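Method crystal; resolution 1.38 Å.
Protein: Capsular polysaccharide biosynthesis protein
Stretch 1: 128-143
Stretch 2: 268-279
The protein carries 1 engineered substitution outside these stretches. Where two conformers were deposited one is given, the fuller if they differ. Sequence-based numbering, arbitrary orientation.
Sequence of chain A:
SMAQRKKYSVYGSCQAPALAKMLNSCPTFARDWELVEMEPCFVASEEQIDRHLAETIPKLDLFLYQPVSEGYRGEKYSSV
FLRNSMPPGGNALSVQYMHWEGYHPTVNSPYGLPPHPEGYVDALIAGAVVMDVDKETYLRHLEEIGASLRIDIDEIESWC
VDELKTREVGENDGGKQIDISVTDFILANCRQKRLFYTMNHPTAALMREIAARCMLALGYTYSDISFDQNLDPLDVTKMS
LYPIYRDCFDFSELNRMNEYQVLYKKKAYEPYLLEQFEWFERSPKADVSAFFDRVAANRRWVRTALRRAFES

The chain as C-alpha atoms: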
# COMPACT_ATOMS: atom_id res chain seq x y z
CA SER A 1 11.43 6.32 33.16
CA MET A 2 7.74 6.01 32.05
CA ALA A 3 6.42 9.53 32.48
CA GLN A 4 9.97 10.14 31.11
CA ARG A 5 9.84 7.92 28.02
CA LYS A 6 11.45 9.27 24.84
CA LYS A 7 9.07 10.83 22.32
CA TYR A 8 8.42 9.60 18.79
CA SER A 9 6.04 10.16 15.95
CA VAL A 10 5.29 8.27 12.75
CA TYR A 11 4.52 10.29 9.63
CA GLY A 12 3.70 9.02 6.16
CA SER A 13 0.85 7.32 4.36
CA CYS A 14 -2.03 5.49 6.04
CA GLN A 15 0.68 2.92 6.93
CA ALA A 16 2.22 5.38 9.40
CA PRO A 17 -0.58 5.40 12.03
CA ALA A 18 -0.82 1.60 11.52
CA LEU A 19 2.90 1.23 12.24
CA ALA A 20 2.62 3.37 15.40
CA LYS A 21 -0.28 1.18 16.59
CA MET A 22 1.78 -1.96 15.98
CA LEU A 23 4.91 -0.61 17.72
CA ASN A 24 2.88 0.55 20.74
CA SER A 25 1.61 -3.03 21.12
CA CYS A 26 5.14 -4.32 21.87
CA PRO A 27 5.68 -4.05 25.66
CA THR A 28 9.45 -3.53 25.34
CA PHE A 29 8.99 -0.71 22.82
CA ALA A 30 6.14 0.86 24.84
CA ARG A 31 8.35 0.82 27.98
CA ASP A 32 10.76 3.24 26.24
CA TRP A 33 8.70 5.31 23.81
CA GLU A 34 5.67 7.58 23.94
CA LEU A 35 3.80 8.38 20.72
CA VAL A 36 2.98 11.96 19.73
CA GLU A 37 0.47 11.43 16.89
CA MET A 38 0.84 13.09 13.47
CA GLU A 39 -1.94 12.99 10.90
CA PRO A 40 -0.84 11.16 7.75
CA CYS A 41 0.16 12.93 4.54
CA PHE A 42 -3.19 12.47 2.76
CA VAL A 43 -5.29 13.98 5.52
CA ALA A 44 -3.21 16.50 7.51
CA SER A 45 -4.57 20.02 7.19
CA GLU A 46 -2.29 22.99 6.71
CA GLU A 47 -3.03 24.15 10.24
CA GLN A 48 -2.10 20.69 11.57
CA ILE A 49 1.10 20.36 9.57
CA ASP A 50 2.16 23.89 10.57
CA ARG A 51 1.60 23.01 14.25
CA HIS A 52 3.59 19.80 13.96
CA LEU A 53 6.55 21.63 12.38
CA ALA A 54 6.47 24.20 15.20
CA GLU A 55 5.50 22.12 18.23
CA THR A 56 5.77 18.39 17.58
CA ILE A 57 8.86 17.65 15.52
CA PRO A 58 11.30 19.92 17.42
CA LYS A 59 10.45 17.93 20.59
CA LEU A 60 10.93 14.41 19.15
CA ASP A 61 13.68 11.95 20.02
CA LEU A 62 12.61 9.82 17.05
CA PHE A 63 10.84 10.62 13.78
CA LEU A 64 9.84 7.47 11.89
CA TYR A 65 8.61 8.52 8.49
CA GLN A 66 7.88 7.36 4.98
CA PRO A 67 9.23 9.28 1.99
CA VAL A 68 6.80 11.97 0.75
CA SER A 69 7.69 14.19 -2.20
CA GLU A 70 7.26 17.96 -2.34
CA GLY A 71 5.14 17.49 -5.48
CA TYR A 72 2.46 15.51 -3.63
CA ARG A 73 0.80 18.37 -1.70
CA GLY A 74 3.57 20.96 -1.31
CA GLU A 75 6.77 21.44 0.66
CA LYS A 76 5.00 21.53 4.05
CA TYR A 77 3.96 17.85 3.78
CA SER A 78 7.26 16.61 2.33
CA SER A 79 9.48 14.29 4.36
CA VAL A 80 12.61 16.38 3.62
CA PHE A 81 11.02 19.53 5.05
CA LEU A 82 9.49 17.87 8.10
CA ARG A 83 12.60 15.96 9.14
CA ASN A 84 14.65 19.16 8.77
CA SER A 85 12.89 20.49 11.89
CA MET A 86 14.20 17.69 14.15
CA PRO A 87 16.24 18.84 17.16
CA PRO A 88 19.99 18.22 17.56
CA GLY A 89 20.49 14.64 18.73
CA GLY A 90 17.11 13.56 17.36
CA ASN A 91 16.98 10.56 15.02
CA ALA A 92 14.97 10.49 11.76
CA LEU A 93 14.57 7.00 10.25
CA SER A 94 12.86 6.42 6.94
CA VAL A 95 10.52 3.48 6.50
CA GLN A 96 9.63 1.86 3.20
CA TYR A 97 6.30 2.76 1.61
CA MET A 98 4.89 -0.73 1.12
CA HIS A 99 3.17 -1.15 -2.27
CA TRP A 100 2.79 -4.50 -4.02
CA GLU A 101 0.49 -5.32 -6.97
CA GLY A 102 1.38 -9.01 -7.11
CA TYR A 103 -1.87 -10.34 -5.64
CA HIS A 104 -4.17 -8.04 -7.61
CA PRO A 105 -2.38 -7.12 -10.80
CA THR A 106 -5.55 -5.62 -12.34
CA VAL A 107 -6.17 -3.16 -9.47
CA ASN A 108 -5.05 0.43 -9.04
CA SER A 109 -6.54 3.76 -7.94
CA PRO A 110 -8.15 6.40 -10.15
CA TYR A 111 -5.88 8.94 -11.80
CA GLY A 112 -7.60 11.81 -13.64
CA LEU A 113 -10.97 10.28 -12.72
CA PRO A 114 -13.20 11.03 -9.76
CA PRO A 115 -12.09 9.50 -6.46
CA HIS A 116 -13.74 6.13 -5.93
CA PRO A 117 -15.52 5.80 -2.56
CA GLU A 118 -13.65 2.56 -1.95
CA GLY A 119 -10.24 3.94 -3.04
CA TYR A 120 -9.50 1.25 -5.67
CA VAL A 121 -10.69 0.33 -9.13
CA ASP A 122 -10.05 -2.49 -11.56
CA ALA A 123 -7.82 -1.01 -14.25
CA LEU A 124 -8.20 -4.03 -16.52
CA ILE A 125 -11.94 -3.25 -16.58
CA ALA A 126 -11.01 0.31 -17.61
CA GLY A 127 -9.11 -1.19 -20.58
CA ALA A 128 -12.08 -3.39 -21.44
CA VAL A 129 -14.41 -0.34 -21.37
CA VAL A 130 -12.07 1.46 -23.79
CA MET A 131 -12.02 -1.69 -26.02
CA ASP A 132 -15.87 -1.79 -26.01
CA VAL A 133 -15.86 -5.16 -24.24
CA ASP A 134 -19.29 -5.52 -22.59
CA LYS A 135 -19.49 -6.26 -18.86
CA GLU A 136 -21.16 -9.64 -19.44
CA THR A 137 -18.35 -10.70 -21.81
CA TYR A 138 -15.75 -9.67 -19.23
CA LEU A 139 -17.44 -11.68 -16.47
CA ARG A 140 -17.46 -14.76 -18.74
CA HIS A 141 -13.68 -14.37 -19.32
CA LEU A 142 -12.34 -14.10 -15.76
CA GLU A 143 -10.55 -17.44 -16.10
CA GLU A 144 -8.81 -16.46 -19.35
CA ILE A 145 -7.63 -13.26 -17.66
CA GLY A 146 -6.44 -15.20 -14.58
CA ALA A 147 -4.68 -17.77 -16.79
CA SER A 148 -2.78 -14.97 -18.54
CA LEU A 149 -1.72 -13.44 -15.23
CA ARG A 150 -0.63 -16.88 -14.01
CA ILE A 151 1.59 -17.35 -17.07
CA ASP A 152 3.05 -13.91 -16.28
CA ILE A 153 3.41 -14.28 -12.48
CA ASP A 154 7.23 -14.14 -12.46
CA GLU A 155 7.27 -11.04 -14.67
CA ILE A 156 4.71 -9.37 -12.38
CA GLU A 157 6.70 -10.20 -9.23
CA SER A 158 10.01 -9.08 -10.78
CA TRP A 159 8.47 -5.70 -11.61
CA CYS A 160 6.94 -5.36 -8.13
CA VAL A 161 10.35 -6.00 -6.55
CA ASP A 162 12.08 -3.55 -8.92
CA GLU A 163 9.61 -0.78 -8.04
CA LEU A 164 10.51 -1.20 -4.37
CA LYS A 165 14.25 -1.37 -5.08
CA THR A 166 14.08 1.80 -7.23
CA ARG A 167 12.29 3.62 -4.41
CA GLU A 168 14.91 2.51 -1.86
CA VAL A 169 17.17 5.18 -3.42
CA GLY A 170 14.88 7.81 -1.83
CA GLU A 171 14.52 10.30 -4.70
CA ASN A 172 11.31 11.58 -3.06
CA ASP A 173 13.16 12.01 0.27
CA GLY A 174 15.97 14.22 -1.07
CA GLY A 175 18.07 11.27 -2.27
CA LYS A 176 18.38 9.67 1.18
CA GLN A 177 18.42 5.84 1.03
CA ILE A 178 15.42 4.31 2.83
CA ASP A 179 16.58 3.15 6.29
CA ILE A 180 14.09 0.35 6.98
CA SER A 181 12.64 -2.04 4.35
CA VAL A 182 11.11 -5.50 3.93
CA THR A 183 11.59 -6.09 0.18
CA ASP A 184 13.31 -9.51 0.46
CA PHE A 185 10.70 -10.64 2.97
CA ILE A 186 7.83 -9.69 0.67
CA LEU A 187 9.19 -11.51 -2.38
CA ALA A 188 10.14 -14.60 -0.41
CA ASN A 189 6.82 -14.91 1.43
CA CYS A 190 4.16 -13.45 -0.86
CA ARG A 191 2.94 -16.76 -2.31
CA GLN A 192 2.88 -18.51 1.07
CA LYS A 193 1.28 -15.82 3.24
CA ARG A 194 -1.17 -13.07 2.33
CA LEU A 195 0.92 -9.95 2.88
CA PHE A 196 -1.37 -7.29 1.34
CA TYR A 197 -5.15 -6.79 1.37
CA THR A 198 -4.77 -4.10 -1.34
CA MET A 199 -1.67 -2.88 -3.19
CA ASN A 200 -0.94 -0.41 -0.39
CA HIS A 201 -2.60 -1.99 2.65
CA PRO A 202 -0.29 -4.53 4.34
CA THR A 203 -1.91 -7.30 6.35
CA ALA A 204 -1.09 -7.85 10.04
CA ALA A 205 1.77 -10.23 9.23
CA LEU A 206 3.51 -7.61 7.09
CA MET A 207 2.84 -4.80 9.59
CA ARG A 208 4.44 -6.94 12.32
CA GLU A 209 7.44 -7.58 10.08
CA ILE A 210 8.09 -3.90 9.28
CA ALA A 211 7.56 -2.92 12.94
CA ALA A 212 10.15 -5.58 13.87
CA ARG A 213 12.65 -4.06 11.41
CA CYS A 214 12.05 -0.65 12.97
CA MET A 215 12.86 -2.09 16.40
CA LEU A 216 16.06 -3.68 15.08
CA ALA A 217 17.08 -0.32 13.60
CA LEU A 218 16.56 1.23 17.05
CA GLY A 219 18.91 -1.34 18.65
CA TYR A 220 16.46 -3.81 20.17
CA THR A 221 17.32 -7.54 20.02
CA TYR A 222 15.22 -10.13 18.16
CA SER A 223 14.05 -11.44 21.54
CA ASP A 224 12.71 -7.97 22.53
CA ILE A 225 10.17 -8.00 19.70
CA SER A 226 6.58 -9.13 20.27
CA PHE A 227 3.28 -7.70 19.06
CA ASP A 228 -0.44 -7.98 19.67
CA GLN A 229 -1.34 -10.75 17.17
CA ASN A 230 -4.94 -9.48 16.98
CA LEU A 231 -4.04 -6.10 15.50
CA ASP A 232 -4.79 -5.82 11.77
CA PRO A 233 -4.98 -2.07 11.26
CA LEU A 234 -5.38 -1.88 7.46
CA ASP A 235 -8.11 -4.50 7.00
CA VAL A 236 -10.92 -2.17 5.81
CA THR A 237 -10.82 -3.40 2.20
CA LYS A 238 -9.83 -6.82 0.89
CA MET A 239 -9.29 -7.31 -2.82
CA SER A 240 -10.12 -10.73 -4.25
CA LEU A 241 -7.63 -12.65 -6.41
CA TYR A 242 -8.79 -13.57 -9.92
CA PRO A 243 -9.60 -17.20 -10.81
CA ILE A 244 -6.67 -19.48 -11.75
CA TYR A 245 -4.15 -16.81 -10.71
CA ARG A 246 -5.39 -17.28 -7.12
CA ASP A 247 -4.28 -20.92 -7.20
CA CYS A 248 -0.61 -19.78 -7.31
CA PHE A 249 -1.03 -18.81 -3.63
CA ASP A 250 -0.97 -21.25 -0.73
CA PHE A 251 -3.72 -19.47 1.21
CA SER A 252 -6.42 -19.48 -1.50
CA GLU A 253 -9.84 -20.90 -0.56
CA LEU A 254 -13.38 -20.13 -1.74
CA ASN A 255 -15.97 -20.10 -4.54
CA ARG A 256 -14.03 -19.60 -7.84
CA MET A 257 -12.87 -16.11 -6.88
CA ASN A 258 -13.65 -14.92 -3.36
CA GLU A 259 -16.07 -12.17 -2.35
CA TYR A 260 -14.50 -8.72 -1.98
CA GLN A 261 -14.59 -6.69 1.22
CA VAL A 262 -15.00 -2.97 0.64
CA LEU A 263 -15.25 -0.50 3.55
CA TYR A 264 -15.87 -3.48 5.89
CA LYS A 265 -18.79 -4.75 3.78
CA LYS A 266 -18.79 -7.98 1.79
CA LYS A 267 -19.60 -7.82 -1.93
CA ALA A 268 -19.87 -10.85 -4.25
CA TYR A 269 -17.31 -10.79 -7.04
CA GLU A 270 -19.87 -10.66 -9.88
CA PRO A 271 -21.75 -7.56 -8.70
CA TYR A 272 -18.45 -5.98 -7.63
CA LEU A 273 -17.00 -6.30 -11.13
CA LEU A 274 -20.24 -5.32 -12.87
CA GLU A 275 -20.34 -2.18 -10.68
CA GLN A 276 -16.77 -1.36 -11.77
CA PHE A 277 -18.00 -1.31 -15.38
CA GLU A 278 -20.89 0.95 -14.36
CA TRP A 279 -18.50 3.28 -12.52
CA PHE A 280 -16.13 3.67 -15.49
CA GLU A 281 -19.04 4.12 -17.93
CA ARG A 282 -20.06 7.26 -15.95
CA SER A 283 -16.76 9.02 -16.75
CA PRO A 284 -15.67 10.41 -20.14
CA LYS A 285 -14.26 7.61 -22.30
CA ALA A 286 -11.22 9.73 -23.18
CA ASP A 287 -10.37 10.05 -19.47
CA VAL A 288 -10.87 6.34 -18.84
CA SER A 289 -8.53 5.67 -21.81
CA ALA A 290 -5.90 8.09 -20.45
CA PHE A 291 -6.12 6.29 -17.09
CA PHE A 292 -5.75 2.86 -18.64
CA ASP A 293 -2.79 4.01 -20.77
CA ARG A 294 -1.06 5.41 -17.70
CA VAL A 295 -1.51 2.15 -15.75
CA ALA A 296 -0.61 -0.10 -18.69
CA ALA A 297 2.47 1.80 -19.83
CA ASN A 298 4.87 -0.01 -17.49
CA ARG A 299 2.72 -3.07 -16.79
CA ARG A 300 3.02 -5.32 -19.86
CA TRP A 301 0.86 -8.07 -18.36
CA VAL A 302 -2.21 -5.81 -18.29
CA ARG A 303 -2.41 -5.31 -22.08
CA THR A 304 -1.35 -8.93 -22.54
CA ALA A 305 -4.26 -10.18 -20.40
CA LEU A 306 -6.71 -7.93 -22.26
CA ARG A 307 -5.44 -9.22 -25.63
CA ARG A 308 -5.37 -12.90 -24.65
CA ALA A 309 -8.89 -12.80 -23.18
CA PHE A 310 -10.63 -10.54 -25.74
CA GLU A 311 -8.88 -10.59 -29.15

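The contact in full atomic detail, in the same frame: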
# COMPACT_ATOMS: atom_id res chain seq x y z
N ALA A 128 -10.96 -2.73 -20.77
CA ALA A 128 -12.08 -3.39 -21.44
C ALA A 128 -13.14 -2.38 -21.88
O ALA A 128 -13.66 -2.47 -23.00
CB ALA A 128 -12.68 -4.44 -20.53
N VAL A 129 -13.46 -1.41 -21.03
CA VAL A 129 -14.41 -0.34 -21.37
C VAL A 129 -13.93 0.42 -22.61
O VAL A 129 -14.71 0.68 -23.54
CB VAL A 129 -14.63 0.61 -20.17
CG1 VAL A 129 -15.36 1.89 -20.58
CG2 VAL A 129 -15.40 -0.10 -19.07
N VAL A 130 -12.65 0.77 -22.63
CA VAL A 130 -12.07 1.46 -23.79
C VAL A 130 -12.18 0.63 -25.07
O VAL A 130 -12.45 1.18 -26.14
CB VAL A 130 -10.61 1.90 -23.52
CG1 VAL A 130 -9.95 2.43 -24.79
CG2 VAL A 130 -10.56 2.94 -22.42
N MET A 131 -12.00 -0.69 -24.94
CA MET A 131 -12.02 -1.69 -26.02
C MET A 131 -13.44 -2.07 -26.46
O MET A 131 -13.62 -2.94 -27.33
CB MET A 131 -11.30 -2.94 -25.50
CG MET A 131 -10.72 -3.90 -26.53
SD MET A 131 -9.90 -5.32 -25.76
CE MET A 131 -9.40 -6.25 -27.21
N ASP A 132 -14.44 -1.47 -25.81
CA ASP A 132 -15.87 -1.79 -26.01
C ASP A 132 -16.21 -3.25 -25.71
O ASP A 132 -17.09 -3.84 -26.34
CB ASP A 132 -16.36 -1.35 -27.40
CG ASP A 132 -16.69 0.13 -27.48
OD1 ASP A 132 -17.06 0.73 -26.44
OD2 ASP A 132 -16.60 0.71 -28.58
N VAL A 133 -15.52 -3.83 -24.72
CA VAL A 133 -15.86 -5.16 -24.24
C VAL A 133 -17.00 -4.96 -23.26
O VAL A 133 -16.87 -4.17 -22.32
CB VAL A 133 -14.65 -5.85 -23.57
CG1 VAL A 133 -15.08 -7.12 -22.84
CG2 VAL A 133 -13.60 -6.19 -24.62
N ASP A 134 -18.13 -5.64 -23.49
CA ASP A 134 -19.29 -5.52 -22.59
C ASP A 134 -19.05 -6.21 -21.26
O ASP A 134 -18.25 -7.17 -21.18
CB ASP A 134 -20.61 -6.00 -23.24
CG ASP A 134 -20.40 -6.81 -24.52
OD1 ASP A 134 -19.32 -7.42 -24.71
OD2 ASP A 134 -21.33 -6.82 -25.36
N LYS A 135 -19.72 -5.74 -20.21
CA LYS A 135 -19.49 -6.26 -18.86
C LYS A 135 -19.78 -7.76 -18.75
O LYS A 135 -19.06 -8.48 -18.05
CB LYS A 135 -20.27 -5.44 -17.82
CG LYS A 135 -21.78 -5.44 -17.98
CD LYS A 135 -22.43 -4.42 -17.05
CE LYS A 135 -23.93 -4.61 -17.00
NZ LYS A 135 -24.57 -4.44 -18.34
N GLU A 136 -20.80 -8.23 -19.46
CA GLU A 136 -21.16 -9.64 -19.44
C GLU A 136 -20.05 -10.50 -20.05
O GLU A 136 -19.72 -11.57 -19.52
CB GLU A 136 -22.48 -9.85 -20.18
CG GLU A 136 -23.68 -9.12 -19.57
CD GLU A 136 -23.79 -7.65 -19.97
OE1 GLU A 136 -23.05 -7.18 -20.87
OE2 GLU A 136 -24.63 -6.95 -19.37
N THR A 137 -19.47 -10.01 -21.14
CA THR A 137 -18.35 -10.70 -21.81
C THR A 137 -17.15 -10.79 -20.86
O THR A 137 -16.53 -11.84 -20.73
CB THR A 137 -17.95 -10.01 -23.12
OG1 THR A 137 -19.08 -9.98 -24.00
CG2 THR A 137 -16.82 -10.75 -23.81
N TYR A 138 -16.85 -9.69 -20.18
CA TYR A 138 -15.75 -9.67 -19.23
C TYR A 138 -15.95 -10.70 -18.13
O TYR A 138 -15.04 -11.48 -17.83
CB TYR A 138 -15.59 -8.28 -18.63
CG TYR A 138 -14.32 -8.08 -17.82
CD1 TYR A 138 -14.25 -8.47 -16.48
CD2 TYR A 138 -13.20 -7.48 -18.41
CE1 TYR A 138 -13.08 -8.27 -15.75
CE2 TYR A 138 -12.03 -7.30 -17.69
CZ TYR A 138 -11.97 -7.68 -16.36
OH TYR A 138 -10.80 -7.48 -15.66
N LEU A 139 -17.15 -10.73 -17.55
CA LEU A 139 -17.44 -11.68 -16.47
C LEU A 139 -17.32 -13.14 -16.93
O LEU A 139 -16.92 -14.00 -16.15
CB LEU A 139 -18.79 -11.39 -15.81
CG LEU A 139 -18.76 -10.40 -14.63
CD1 LEU A 139 -18.11 -11.03 -13.41
CD2 LEU A 139 -18.10 -9.06 -14.94
N ARG A 140 -17.62 -13.40 -18.20
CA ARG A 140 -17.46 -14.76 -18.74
C ARG A 140 -16.00 -15.14 -18.98
O ARG A 140 -15.70 -16.31 -19.13
CB ARG A 140 -18.28 -14.94 -20.02
CG ARG A 140 -19.78 -15.03 -19.76
CD ARG A 140 -20.57 -15.34 -21.03
NE ARG A 140 -20.56 -14.24 -22.00
CZ ARG A 140 -21.53 -13.33 -22.13
NH1 ARG A 140 -22.60 -13.37 -21.35
NH2 ARG A 140 -21.41 -12.38 -23.04
N HIS A 141 -15.10 -14.15 -18.99
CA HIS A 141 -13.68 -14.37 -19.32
C HIS A 141 -12.71 -14.22 -18.14
O HIS A 141 -11.50 -14.06 -18.33
CB HIS A 141 -13.25 -13.44 -20.46
CG HIS A 141 -13.75 -13.86 -21.81
ND1 HIS A 141 -15.04 -13.62 -22.24
CD2 HIS A 141 -13.13 -14.49 -22.83
CE1 HIS A 141 -15.19 -14.09 -23.46
NE2 HIS A 141 -14.05 -14.62 -23.85
N LEU A 142 -13.23 -14.29 -16.91
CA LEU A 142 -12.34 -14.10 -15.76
C LEU A 142 -11.24 -15.13 -15.71
O LEU A 142 -10.11 -14.82 -15.33
CB LEU A 142 -13.09 -14.13 -14.44
CG LEU A 142 -14.16 -13.07 -14.22
CD1 LEU A 142 -14.75 -13.26 -12.83
CD2 LEU A 142 -13.62 -11.66 -14.35
N GLU A 143 -11.55 -16.37 -16.11
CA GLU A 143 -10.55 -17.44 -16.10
C GLU A 143 -9.45 -17.21 -17.12
O GLU A 143 -8.29 -17.49 -16.84
CB GLU A 143 -11.20 -18.80 -16.34
CG GLU A 143 -11.95 -19.35 -15.13
CD GLU A 143 -13.35 -18.79 -14.96
OE1 GLU A 143 -13.84 -18.01 -15.82
OE2 GLU A 143 -13.98 -19.14 -13.94
N ALA A 268 -20.16 -9.70 -3.38
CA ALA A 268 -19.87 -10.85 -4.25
C ALA A 268 -19.07 -10.39 -5.46
O ALA A 268 -19.22 -9.24 -5.91
CB ALA A 268 -21.17 -11.56 -4.66
N TYR A 269 -18.20 -11.26 -5.99
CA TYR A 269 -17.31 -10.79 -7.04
C TYR A 269 -18.05 -10.36 -8.31
O TYR A 269 -17.63 -9.40 -8.94
CB TYR A 269 -16.17 -11.78 -7.35
CG TYR A 269 -16.61 -13.05 -8.02
CD1 TYR A 269 -16.76 -13.12 -9.40
CD2 TYR A 269 -16.88 -14.19 -7.26
CE1 TYR A 269 -17.18 -14.29 -10.02
CE2 TYR A 269 -17.29 -15.36 -7.86
CZ TYR A 269 -17.44 -15.41 -9.23
OH TYR A 269 -17.85 -16.58 -9.80
N GLU A 270 -19.16 -11.02 -8.66
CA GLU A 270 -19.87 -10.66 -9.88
C GLU A 270 -20.44 -9.23 -9.81
O GLU A 270 -20.14 -8.41 -10.68
CB GLU A 270 -20.94 -11.68 -10.27
CG GLU A 270 -21.65 -11.36 -11.57
CD GLU A 270 -22.65 -12.43 -11.98
OE1 GLU A 270 -23.24 -13.08 -11.09
OE2 GLU A 270 -22.86 -12.61 -13.20
N PRO A 271 -21.26 -8.94 -8.77
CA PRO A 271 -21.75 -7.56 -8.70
C PRO A 271 -20.64 -6.54 -8.50
O PRO A 271 -20.75 -5.44 -9.02
CB PRO A 271 -22.69 -7.57 -7.48
CG PRO A 271 -22.39 -8.82 -6.74
CD PRO A 271 -21.93 -9.79 -7.77
N TYR A 272 -19.58 -6.89 -7.78
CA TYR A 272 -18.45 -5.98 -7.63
C TYR A 272 -17.89 -5.57 -9.00
O TYR A 272 -17.71 -4.37 -9.31
CB TYR A 272 -17.35 -6.58 -6.74
CG TYR A 272 -16.15 -5.65 -6.66
CD1 TYR A 272 -16.11 -4.62 -5.72
CD2 TYR A 272 -15.10 -5.74 -7.58
CE1 TYR A 272 -15.04 -3.74 -5.67
CE2 TYR A 272 -14.03 -4.86 -7.55
CZ TYR A 272 -14.00 -3.86 -6.59
OH TYR A 272 -12.93 -3.00 -6.57
N LEU A 273 -17.62 -6.57 -9.83
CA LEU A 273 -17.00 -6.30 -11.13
C LEU A 273 -17.97 -5.62 -12.09
O LEU A 273 -17.59 -4.73 -12.84
CB LEU A 273 -16.42 -7.59 -11.72
CG LEU A 273 -15.24 -8.18 -10.93
CD1 LEU A 273 -14.93 -9.58 -11.45
CD2 LEU A 273 -14.01 -7.28 -11.01
N LEU A 274 -19.23 -6.02 -12.08
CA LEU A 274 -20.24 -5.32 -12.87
C LEU A 274 -20.34 -3.85 -12.47
O LEU A 274 -20.45 -2.97 -13.34
CB LEU A 274 -21.59 -6.02 -12.73
CG LEU A 274 -21.71 -7.42 -13.37
CD1 LEU A 274 -23.02 -8.09 -12.99
CD2 LEU A 274 -21.54 -7.39 -14.88
N GLU A 275 -20.29 -3.57 -11.17
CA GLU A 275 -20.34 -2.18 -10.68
C GLU A 275 -19.11 -1.37 -11.10
O GLU A 275 -19.19 -0.17 -11.32
CB GLU A 275 -20.53 -2.15 -9.16
CG GLU A 275 -21.92 -2.57 -8.71
CD GLU A 275 -22.12 -2.55 -7.20
OE1 GLU A 275 -21.30 -1.94 -6.49
OE2 GLU A 275 -23.11 -3.16 -6.73
N GLN A 276 -17.96 -2.03 -11.22
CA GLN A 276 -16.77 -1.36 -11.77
C GLN A 276 -17.03 -0.88 -13.20
O GLN A 276 -16.70 0.26 -13.55
CB GLN A 276 -15.54 -2.28 -11.73
CG GLN A 276 -15.04 -2.56 -10.32
CD GLN A 276 -14.31 -1.37 -9.74
OE1 GLN A 276 -13.39 -0.83 -10.35
NE2 GLN A 276 -14.72 -0.93 -8.55
N PHE A 277 -17.62 -1.74 -14.02
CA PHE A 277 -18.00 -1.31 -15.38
C PHE A 277 -18.92 -0.09 -15.33
O PHE A 277 -18.69 0.89 -16.04
CB PHE A 277 -18.67 -2.45 -16.17
CG PHE A 277 -17.70 -3.33 -16.89
CD1 PHE A 277 -17.29 -3.03 -18.19
CD2 PHE A 277 -17.17 -4.46 -16.26
CE1 PHE A 277 -16.37 -3.83 -18.86
CE2 PHE A 277 -16.26 -5.27 -16.93
CZ PHE A 277 -15.85 -4.94 -18.22
N GLU A 278 -19.93 -0.14 -14.46
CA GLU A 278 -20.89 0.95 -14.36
C GLU A 278 -20.20 2.24 -13.92
O GLU A 278 -20.51 3.32 -14.42
CB GLU A 278 -22.02 0.55 -13.41
CG GLU A 278 -22.87 -0.56 -14.02
CD GLU A 278 -23.68 -1.38 -13.03
OE1 GLU A 278 -23.67 -1.10 -11.82
OE2 GLU A 278 -24.35 -2.33 -13.49
N TRP A 279 -19.23 2.12 -13.01
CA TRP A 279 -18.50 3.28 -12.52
C TRP A 279 -17.68 3.92 -13.65
O TRP A 279 -17.78 5.12 -13.87
CB TRP A 279 -17.61 2.87 -11.34
CG TRP A 279 -17.00 4.04 -10.64
CD1 TRP A 279 -17.55 4.76 -9.61
CD2 TRP A 279 -15.73 4.65 -10.90
NE1 TRP A 279 -16.71 5.78 -9.23
CE2 TRP A 279 -15.58 5.73 -10.00
CE3 TRP A 279 -14.69 4.38 -11.81
CZ2 TRP A 279 -14.45 6.55 -9.99
CZ3 TRP A 279 -13.55 5.21 -11.79
CH2 TRP A 279 -13.45 6.28 -10.89

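Stretch 1 begins at the end of one helix, which closes at Asp132 in a Schellman motif: Val133 N bonds back to Ala128 O at 2.9 Å. A short helix, 135-140, follows. Stretch 2 is mostly one helix, starting at Tyr269. The axes of helices 135-140 and 269-279 approach to 9.9 Å, and their directions differ by 141°, so they run roughly antiparallel. Lys135 therefore lies near Leu274, and Leu139 near Glu270.

No hydrogen bond crosses the contact; it is mainly apolar packing. Phe277 buries the most surface. Its side chain sits as a knob among Ala128, Val129, Lys135 and Tyr138. Lys135 CA stands 3.7 Å from the centroid of the Phe277 ring, almost on the ring normal, a CH-pi contact. The edge of Phe277 points toward the face of Tyr138, and Phe277 CZ comes within 3.4 Å of Tyr138 CB. Val129 CG2 lies 3.6 Å from Phe277 CD1.

Farther along, Leu139 CD2 packs 3.8 Å from Leu274 CD2 and 3.9 Å from Leu273 CB. Leu142 CD2 meets Leu273 CD1 at 3.8 Å, while Leu142 CD1 reaches Tyr269 CE1 at 3.9 Å.

The Lys135 side chain starts toward stretch 2, but its end leads away. Lys135 NZ forms a salt bridge with Glu136 OE2 at 2.7 Å, within its own stretch.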